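Local coordinates for sigma-54 interaction domain protein (Enterococcus faecalis, PDB 3GDW) that is of unknown function but, as the mannose-type EIIA domain of a larger sigma-54-dependent transcription regulator, probably takes part in phosphorylation-dependent control by the sugar phosphotransferase system, at the interface of chains A and B. Coordinates in Å, arbitrary orientation; residue numbers count along the deposited sequence, not the author numbering. Chains: chain A/B, Sigma-54 interaction domain protein.

Contact 1: the interface of chains A and B. Residues chain A 93-95, 125, 129; chain B 125, 128-129, 132.
A:Met95 and A:Phe125 press on the helix 114-135 of chain B, and B:Val128 divides its two methyls between them. CG2 of B:Val128 meets the selenomethionine methyl CE of A:Met95 at 3.3 Å, a tight fit. Its other methyl, CG1, rests against CE2 of A:Phe125 at 3.6 Å. CG of A:Phe125 stands anti to the backbone N (chi1 180°), which carries the ring outward across the partner's helix. There its tip atom CZ approaches CD1 of B:Phe125 at 3.8 Å, the two side chains crossing at about a right angle. CG2 of A:Val129 joins the same cluster, 3.6 Å from CD1 of B:Phe125, while the selenium of A:Met95 sits above a face of the B:Phe125 ring, toward its rim. The polar side is looser. The extended chain of B:Gln132 brings OE1 over the rim of one face of the A:Phe125 ring, 3.4 Å from CD2, and NE2 reaches chain A through a water. That water is 2.8 Å from B:Gln132 NE2, with a bond angle of 157° at the hydrogen, and 2.9 Å from the carbonyl O of A:Thr94; it stands over that same face. This apolar core with a hydrated margin probably helps hold the two EIIA domains together as a dimer.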
ATOM      1  N   ILE A  93       9.079   4.283  -6.331  1.00 26.72           N
ATOM      2  CA  ILE A  93       8.500   4.582  -5.025  1.00 26.39           C
ATOM      3  C   ILE A  93       8.124   3.250  -4.387  1.00 25.33           C
ATOM      4  O   ILE A  93       7.407   2.444  -4.993  1.00 26.72           O
ATOM      5  CB  ILE A  93       7.277   5.533  -5.155  1.00 26.43           C
ATOM      6  CG1 ILE A  93       7.743   6.906  -5.649  1.00 26.86           C
ATOM      7  CG2 ILE A  93       6.535   5.689  -3.820  1.00 26.47           C
ATOM      8  CD1 ILE A  93       6.670   7.817  -6.060  1.00 31.07           C
ATOM      9  N   THR A  94       8.612   3.034  -3.172  0.50 24.69           N
ATOM     10  CA  THR A  94       8.332   1.821  -2.416  0.50 23.65           C
ATOM     11  C   THR A  94       7.175   2.071  -1.468  0.50 23.50           C
ATOM     12  O   THR A  94       6.634   3.189  -1.416  0.50 23.53           O
ATOM     13  CB  THR A  94       9.565   1.345  -1.613  0.50 24.11           C
ATOM     14  OG1 THR A  94       9.806   2.235  -0.516  0.50 23.34           O
ATOM     15  CG2 THR A  94      10.773   1.304  -2.495  0.50 23.90           C
HETATM   16  N   MSE A  95       6.794   1.029  -0.731  1.00 22.63           N
HETATM   17  CA  MSE A  95       5.692   1.083   0.226  1.00 22.67           C
HETATM   18  C   MSE A  95       4.451   1.711  -0.413  1.00 21.31           C
HETATM   19  O   MSE A  95       3.793   2.553   0.154  1.00 21.97           O
HETATM   20  CB  MSE A  95       6.108   1.754   1.552  1.00 23.26           C
HETATM   21  CG  MSE A  95       5.519   1.004   2.772  1.00 27.53           C
HETATM   22 SE   MSE A  95       6.013   1.909   4.365  0.75 39.32          SE
HETATM   23  CE  MSE A  95       7.473   0.690   4.857  1.00 34.57           C
ATOM     24  N   PHE A 125       3.560  11.830   0.682  1.00 26.08           N
ATOM     25  CA  PHE A 125       3.797  10.678   1.527  1.00 25.29           C
ATOM     26  C   PHE A 125       4.386  11.152   2.865  1.00 25.22           C
ATOM     27  O   PHE A 125       3.938  10.743   3.933  1.00 25.49           O
ATOM     28  CB  PHE A 125       4.713   9.689   0.834  1.00 24.49           C
ATOM     29  CG  PHE A 125       5.017   8.472   1.646  1.00 23.92           C
ATOM     30  CD1 PHE A 125       4.101   7.423   1.743  1.00 25.32           C
ATOM     31  CD2 PHE A 125       6.230   8.366   2.318  1.00 24.41           C
ATOM     32  CE1 PHE A 125       4.408   6.281   2.507  1.00 24.69           C
ATOM     33  CE2 PHE A 125       6.546   7.259   3.095  1.00 22.92           C
ATOM     34  CZ  PHE A 125       5.648   6.202   3.181  1.00 26.61           C
ATOM     35  N   VAL A 129       2.520  10.790   6.660  1.00 25.11           N
ATOM     36  CA  VAL A 129       3.278  10.105   7.717  1.00 25.84           C
ATOM     37  C   VAL A 129       3.424  10.993   8.957  1.00 26.16           C
ATOM     38  O   VAL A 129       3.089  10.572  10.069  1.00 26.13           O
ATOM     39  CB  VAL A 129       4.667   9.625   7.253  1.00 25.32           C
ATOM     40  CG1 VAL A 129       5.522   9.223   8.471  1.00 26.34           C
ATOM     41  CG2 VAL A 129       4.519   8.450   6.338  1.00 25.57           C
TER
ATOM     42  N   PHE B 125       7.800   3.373   8.606  1.00 19.70           N
ATOM     43  CA  PHE B 125       7.424   4.524   7.812  1.00 20.30           C
ATOM     44  C   PHE B 125       8.590   5.522   7.773  1.00 20.98           C
ATOM     45  O   PHE B 125       8.965   5.970   6.689  1.00 20.03           O
ATOM     46  CB  PHE B 125       6.134   5.172   8.324  1.00 19.88           C
ATOM     47  CG  PHE B 125       4.874   4.544   7.764  1.00 21.34           C
ATOM     48  CD1 PHE B 125       4.411   4.875   6.490  1.00 22.76           C
ATOM     49  CD2 PHE B 125       4.169   3.622   8.493  1.00 22.20           C
ATOM     50  CE1 PHE B 125       3.246   4.294   5.968  1.00 21.88           C
ATOM     51  CE2 PHE B 125       3.003   3.045   7.989  1.00 19.43           C
ATOM     52  CZ  PHE B 125       2.544   3.384   6.724  1.00 22.09           C
ATOM     53  N   VAL B 128      11.385   4.685   5.420  1.00 22.75           N
ATOM     54  CA  VAL B 128      11.003   4.943   4.032  1.00 22.48           C
ATOM     55  C   VAL B 128      11.028   6.435   3.672  1.00 22.38           C
ATOM     56  O   VAL B 128      11.404   6.794   2.554  1.00 22.33           O
ATOM     57  CB  VAL B 128       9.607   4.326   3.696  1.00 21.97           C
ATOM     58  CG1 VAL B 128       9.074   4.846   2.324  1.00 23.31           C
ATOM     59  CG2 VAL B 128       9.729   2.831   3.661  1.00 21.65           C
ATOM     60  N   VAL B 129      10.590   7.284   4.596  1.00 22.61           N
ATOM     61  CA  VAL B 129      10.611   8.732   4.396  1.00 23.38           C
ATOM     62  C   VAL B 129      12.050   9.169   4.116  1.00 23.96           C
ATOM     63  O   VAL B 129      12.324   9.962   3.198  1.00 23.41           O
ATOM     64  CB  VAL B 129      10.017   9.459   5.623  1.00 23.26           C
ATOM     65  CG1 VAL B 129      10.286  10.981   5.592  1.00 22.22           C
ATOM     66  CG2 VAL B 129       8.520   9.154   5.719  1.00 22.91           C
ATOM     67  N   GLN B 132      13.393   7.699   0.693  1.00 28.33           N
ATOM     68  CA  GLN B 132      12.841   8.586  -0.332  1.00 28.51           C
ATOM     69  C   GLN B 132      13.519   9.959  -0.350  1.00 28.17           C
ATOM     70  O   GLN B 132      13.837  10.488  -1.427  1.00 26.82           O
ATOM     71  CB  GLN B 132      11.314   8.737  -0.185  1.00 28.87           C
ATOM     72  CG  GLN B 132      10.524   7.575  -0.801  1.00 29.40           C
ATOM     73  CD  GLN B 132       9.015   7.648  -0.552  1.00 29.98           C
ATOM     74  OE1 GLN B 132       8.472   8.711  -0.251  1.00 32.13           O
ATOM     75  NE2 GLN B 132       8.338   6.504  -0.652  1.00 29.60           N
TER
HETATM   76  O   HOH W   1       5.639   5.800  -0.474  1.00 32.05           O

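Contact 2: the interface of chains A and B. Residues chain A 132-133; chain B 92-93, 118, 122, 125.
A bend at chi2 (82°) turns the amide of A:Gln132 toward B:Tyr118, whereas the straight chain of B:Gln122 is laid out beneath the ring of A:Phe133. CG of B:Gln122 lies over the face of that ring, 3.6 Å from its centroid, as a CH-pi contact. The amide beyond it is almost parallel to the ring, the planes 8° apart, and its NE2 comes to 3.4 Å from CB of A:Phe133. CG of A:Gln132 covers the opposite face, leaving the ring between two glutamine chains. One edge of the ring points at B:Tyr118 in an edge-to-face arrangement, with CE1 of A:Phe133 3.6 Å from CZ of B:Tyr118; another corner, CE2, touches CD2 of B:Phe125 at 3.9 Å. OE1 of A:Gln132 lies 2.8 Å from the carbonyl O of B:Ala92, a clash of two acceptors that makes the amide orientation doubtful. As modelled, the phenol OH of B:Tyr118 hydrogen-bonds to OE1 of A:Gln132 at 3.0 Å, in the carbonyl plane; with the amide turned over, its nitrogen would sit there and could donate to both oxygens. The last turn of the chain A helix 114-132 and A:Phe133 just beyond it thus settle between strand 90-93 and helix 114-135 of chain B.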
ATOM      1  N   GLN A 132       0.103  11.525  10.667  0.50 24.26           N
ATOM      2  CA  GLN A 132      -0.310  10.257  11.284  0.50 23.59           C
ATOM      3  C   GLN A 132       0.357  10.033  12.642  0.50 23.86           C
ATOM      4  O   GLN A 132      -0.296   9.643  13.612  0.50 23.54           O
ATOM      5  CB  GLN A 132      -0.001   9.076  10.357  0.50 22.66           C
ATOM      6  CG  GLN A 132       0.198   7.739  11.075  0.50 20.43           C
ATOM      7  CD  GLN A 132      -1.109   7.030  11.416  0.50 16.77           C
ATOM      8  OE1 GLN A 132      -1.344   6.628  12.568  0.50 12.28           O
ATOM      9  NE2 GLN A 132      -1.960   6.870  10.414  0.50 13.23           N
ATOM     10  N   PHE A 133       1.659  10.283  12.706  1.00 24.14           N
ATOM     11  CA  PHE A 133       2.412   9.995  13.918  1.00 25.02           C
ATOM     12  C   PHE A 133       2.657  11.215  14.805  1.00 25.77           C
ATOM     13  O   PHE A 133       3.411  11.137  15.770  1.00 25.76           O
ATOM     14  CB  PHE A 133       3.701   9.257  13.561  1.00 24.57           C
ATOM     15  CG  PHE A 133       3.457   7.922  12.933  1.00 24.81           C
ATOM     16  CD1 PHE A 133       2.921   6.891  13.681  1.00 22.21           C
ATOM     17  CD2 PHE A 133       3.752   7.701  11.587  1.00 24.61           C
ATOM     18  CE1 PHE A 133       2.674   5.663  13.118  1.00 25.89           C
ATOM     19  CE2 PHE A 133       3.524   6.474  11.017  1.00 24.12           C
ATOM     20  CZ  PHE A 133       2.971   5.447  11.778  1.00 25.25           C
TER
ATOM     21  N   ALA B  92      -5.039   3.367  14.736  1.00 30.33           N
ATOM     22  CA  ALA B  92      -5.284   3.310  13.294  1.00 29.50           C
ATOM     23  C   ALA B  92      -4.084   3.879  12.514  1.00 29.30           C
ATOM     24  O   ALA B  92      -3.522   4.906  12.881  1.00 28.87           O
ATOM     25  CB  ALA B  92      -6.554   4.069  12.942  1.00 30.30           C
ATOM     26  N   ILE B  93      -3.682   3.184  11.459  1.00 28.05           N
ATOM     27  CA  ILE B  93      -2.537   3.610  10.662  1.00 27.33           C
ATOM     28  C   ILE B  93      -2.950   3.665   9.193  1.00 26.30           C
ATOM     29  O   ILE B  93      -3.421   2.660   8.654  1.00 26.57           O
ATOM     30  CB  ILE B  93      -1.345   2.626  10.868  1.00 28.03           C
ATOM     31  CG1 ILE B  93      -0.796   2.791  12.292  1.00 27.30           C
ATOM     32  CG2 ILE B  93      -0.246   2.831   9.806  1.00 28.85           C
ATOM     33  CD1 ILE B  93       0.220   1.750  12.709  1.00 29.20           C
ATOM     34  N   TYR B 118       2.760  -0.489  17.095  1.00 19.34           N
ATOM     35  CA  TYR B 118       2.571   0.864  16.562  1.00 20.09           C
ATOM     36  C   TYR B 118       3.911   1.596  16.404  1.00 20.02           C
ATOM     37  O   TYR B 118       4.133   2.284  15.398  1.00 19.95           O
ATOM     38  CB  TYR B 118       1.628   1.665  17.477  1.00 20.69           C
ATOM     39  CG  TYR B 118       1.188   3.018  16.902  1.00 22.27           C
ATOM     40  CD1 TYR B 118       0.093   3.104  16.059  1.00 23.82           C
ATOM     41  CD2 TYR B 118       1.853   4.206  17.244  1.00 22.90           C
ATOM     42  CE1 TYR B 118      -0.331   4.323  15.530  1.00 25.00           C
ATOM     43  CE2 TYR B 118       1.440   5.438  16.717  1.00 23.85           C
ATOM     44  CZ  TYR B 118       0.344   5.485  15.875  1.00 24.16           C
ATOM     45  OH  TYR B 118      -0.102   6.669  15.348  1.00 24.57           O
ATOM     46  N   GLN B 122       5.748   2.767  12.978  1.00 18.20           N
ATOM     47  CA  GLN B 122       6.185   4.137  12.788  1.00 18.84           C
ATOM     48  C   GLN B 122       7.638   4.179  12.333  1.00 18.52           C
ATOM     49  O   GLN B 122       7.972   4.929  11.451  1.00 19.60           O
ATOM     50  CB  GLN B 122       5.987   4.974  14.051  1.00 18.47           C
ATOM     51  CG  GLN B 122       6.465   6.394  13.847  1.00 19.97           C
ATOM     52  CD  GLN B 122       6.259   7.273  15.078  1.00 21.55           C
ATOM     53  OE1 GLN B 122       5.658   6.858  16.063  1.00 21.24           O
ATOM     54  NE2 GLN B 122       6.724   8.490  15.000  1.00 23.22           N
ATOM     55  N   PHE B 125       7.800   3.373   8.606  1.00 19.70           N
ATOM     56  CA  PHE B 125       7.424   4.524   7.812  1.00 20.30           C
ATOM     57  C   PHE B 125       8.590   5.522   7.773  1.00 20.98           C
ATOM     58  O   PHE B 125       8.965   5.970   6.689  1.00 20.03           O
ATOM     59  CB  PHE B 125       6.134   5.172   8.324  1.00 19.88           C
ATOM     60  CG  PHE B 125       4.874   4.544   7.764  1.00 21.34           C
ATOM     61  CD1 PHE B 125       4.411   4.875   6.490  1.00 22.76           C
ATOM     62  CD2 PHE B 125       4.169   3.622   8.493  1.00 22.20           C
ATOM     63  CE1 PHE B 125       3.246   4.294   5.968  1.00 21.88           C
ATOM     64  CE2 PHE B 125       3.003   3.045   7.989  1.00 19.43           C
ATOM     65  CZ  PHE B 125       2.544   3.384   6.724  1.00 22.09           C
TER

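Contact 3: the interface of chains A and B. Residues chain A 99, 128, 132; chain B 76, 93-95.
B:Met95, a selenomethionine in the loop after strand 90-93, folds up against A:Val128 and A:Met99. From CB its chain leaves with CG anti to the carbonyl carbon (chi1 -56°), and CG meets the methyl CG1 of A:Val128 at 3.5 Å, a close fit in which the two side chains cross at about a right angle. A bend at chi2 (-66°) directs the selenium toward helix 98-109 of chain A, where it comes to 4.0 Å from the selenium of A:Met99. A further bend at chi3 brings the tip methyl CE back: it lies 3.4 Å from SE of A:Met99 and 3.8 Å from CG1 of A:Val128. The bent chain therefore fills the ground between two helices of the partner. Beside it, A:Val128 CG1 also touches the hydroxyl OG1 of B:Thr94 at 3.7 Å, so the valine marks the boundary between the apolar patch and a polar one. There the amide of A:Gln132 slides past B:Thr94 in the opposite direction. As modelled, NE2 faces the backbone N of B:Thr94 at 2.9 Å, two donors head to head, which again makes the orientation of the amide doubtful; turned over, its oxygen could accept from that N-H, and the B:Thr94 hydroxyl would have to be a donor to it. In the modelled orientation NE2 makes a long hydrogen bond to OG1 of B:Thr94 at 3.3 Å, with the hydroxyl oxygen 2° out of the amide plane.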
HETATM    1  N   MSE A  99      -3.455   5.450  -2.257  0.33 18.27           N
HETATM    2  CA  MSE A  99      -3.328   6.871  -2.552  0.33 19.46           C
HETATM    3  C   MSE A  99      -2.092   7.209  -3.392  0.33 19.14           C
HETATM    4  O   MSE A  99      -2.113   8.180  -4.151  0.33 19.40           O
HETATM    5  CB  MSE A  99      -3.348   7.703  -1.279  0.33 19.60           C
HETATM    6  CG  MSE A  99      -2.773   9.072  -1.496  0.33 22.77           C
HETATM    7 SE   MSE A  99      -3.103  10.258  -0.010  0.33 31.38          SE
HETATM    8  CE  MSE A  99      -1.342  11.091   0.046  0.33 27.29           C
ATOM      9  N   VAL A 128       1.748  12.989   5.151  1.00 24.47           N
ATOM     10  CA  VAL A 128       0.724  12.142   5.740  1.00 24.80           C
ATOM     11  C   VAL A 128       1.313  11.322   6.878  1.00 24.70           C
ATOM     12  O   VAL A 128       0.673  11.175   7.918  1.00 24.15           O
ATOM     13  CB  VAL A 128       0.056  11.228   4.686  1.00 25.13           C
ATOM     14  CG1 VAL A 128      -0.895  10.259   5.350  1.00 25.64           C
ATOM     15  CG2 VAL A 128      -0.707  12.095   3.664  1.00 25.97           C
ATOM     16  N   GLN A 132       0.103  11.525  10.667  0.50 24.26           N
ATOM     17  CA  GLN A 132      -0.310  10.257  11.284  0.50 23.59           C
ATOM     18  C   GLN A 132       0.357  10.033  12.642  0.50 23.86           C
ATOM     19  O   GLN A 132      -0.296   9.643  13.612  0.50 23.54           O
ATOM     20  CB  GLN A 132      -0.001   9.076  10.357  0.50 22.66           C
ATOM     21  CG  GLN A 132       0.198   7.739  11.075  0.50 20.43           C
ATOM     22  CD  GLN A 132      -1.109   7.030  11.416  0.50 16.77           C
ATOM     23  OE1 GLN A 132      -1.344   6.628  12.568  0.50 12.28           O
ATOM     24  NE2 GLN A 132      -1.960   6.870  10.414  0.50 13.23           N
TER
ATOM     25  N   ASN B  76      -9.514   6.075   8.425  1.00 32.90           N
ATOM     26  CA  ASN B  76      -8.785   6.178   9.692  1.00 33.97           C
ATOM     27  C   ASN B  76      -9.642   6.633  10.856  1.00 33.94           C
ATOM     28  O   ASN B  76      -9.403   6.217  11.997  1.00 35.36           O
ATOM     29  CB  ASN B  76      -7.505   7.010   9.605  1.00 35.02           C
ATOM     30  CG  ASN B  76      -6.293   6.224  10.114  1.00 36.86           C
ATOM     31  OD1 ASN B  76      -6.221   5.001   9.914  1.00 39.72           O
ATOM     32  ND2 ASN B  76      -5.341   6.904  10.753  1.00 37.48           N
ATOM     33  N   ILE B  93      -3.682   3.184  11.459  1.00 28.05           N
ATOM     34  CA  ILE B  93      -2.537   3.610  10.662  1.00 27.33           C
ATOM     35  C   ILE B  93      -2.950   3.665   9.193  1.00 26.30           C
ATOM     36  O   ILE B  93      -3.421   2.660   8.654  1.00 26.57           O
ATOM     37  CB  ILE B  93      -1.345   2.626  10.868  1.00 28.03           C
ATOM     38  CG1 ILE B  93      -0.796   2.791  12.292  1.00 27.30           C
ATOM     39  CG2 ILE B  93      -0.246   2.831   9.806  1.00 28.85           C
ATOM     40  CD1 ILE B  93       0.220   1.750  12.709  1.00 29.20           C
ATOM     41  N   THR B  94      -2.773   4.839   8.574  0.50 25.84           N
ATOM     42  CA  THR B  94      -3.030   5.060   7.143  0.50 24.64           C
ATOM     43  C   THR B  94      -1.826   4.695   6.268  0.50 23.81           C
ATOM     44  O   THR B  94      -0.743   4.410   6.781  0.50 23.08           O
ATOM     45  CB  THR B  94      -3.371   6.551   6.831  0.50 25.16           C
ATOM     46  OG1 THR B  94      -2.263   7.392   7.170  0.50 25.62           O
ATOM     47  CG2 THR B  94      -4.576   7.010   7.590  0.50 25.10           C
HETATM   48  N   MSE B  95      -2.035   4.728   4.946  1.00 22.58           N
HETATM   49  CA  MSE B  95      -0.962   4.559   3.953  1.00 21.48           C
HETATM   50  C   MSE B  95      -0.345   3.163   4.074  1.00 20.57           C
HETATM   51  O   MSE B  95       0.831   2.972   3.818  1.00 19.59           O
HETATM   52  CB  MSE B  95       0.102   5.680   4.073  1.00 21.66           C
HETATM   53  CG  MSE B  95      -0.442   7.098   3.970  1.00 22.58           C
HETATM   54 SE   MSE B  95      -1.186   7.528   2.197  0.50 25.11          SE
HETATM   55  CE  MSE B  95      -2.870   8.345   2.798  1.00 31.99           C
TER

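The C-alpha centres of contact 1 lie about 12 Å from those of both contact 2 and contact 3, while contacts 2 and 3 are about 7 Å apart and share A:Gln132 and B:Ile93. B:Phe125 joins contact 1 to contact 2. The C-terminal helix of at least one chain enters every contact, facing strand 90-93 of the partner or the loop that follows it. The interface is two-fold symmetric, yet B:Gln132 is extended and water-linked, A:Gln132 bent and in direct contact; A:Met95 and B:Met95 also differ. The dimer seems to tolerate local adjustment, including a C-terminal helix that ends earlier in chain A.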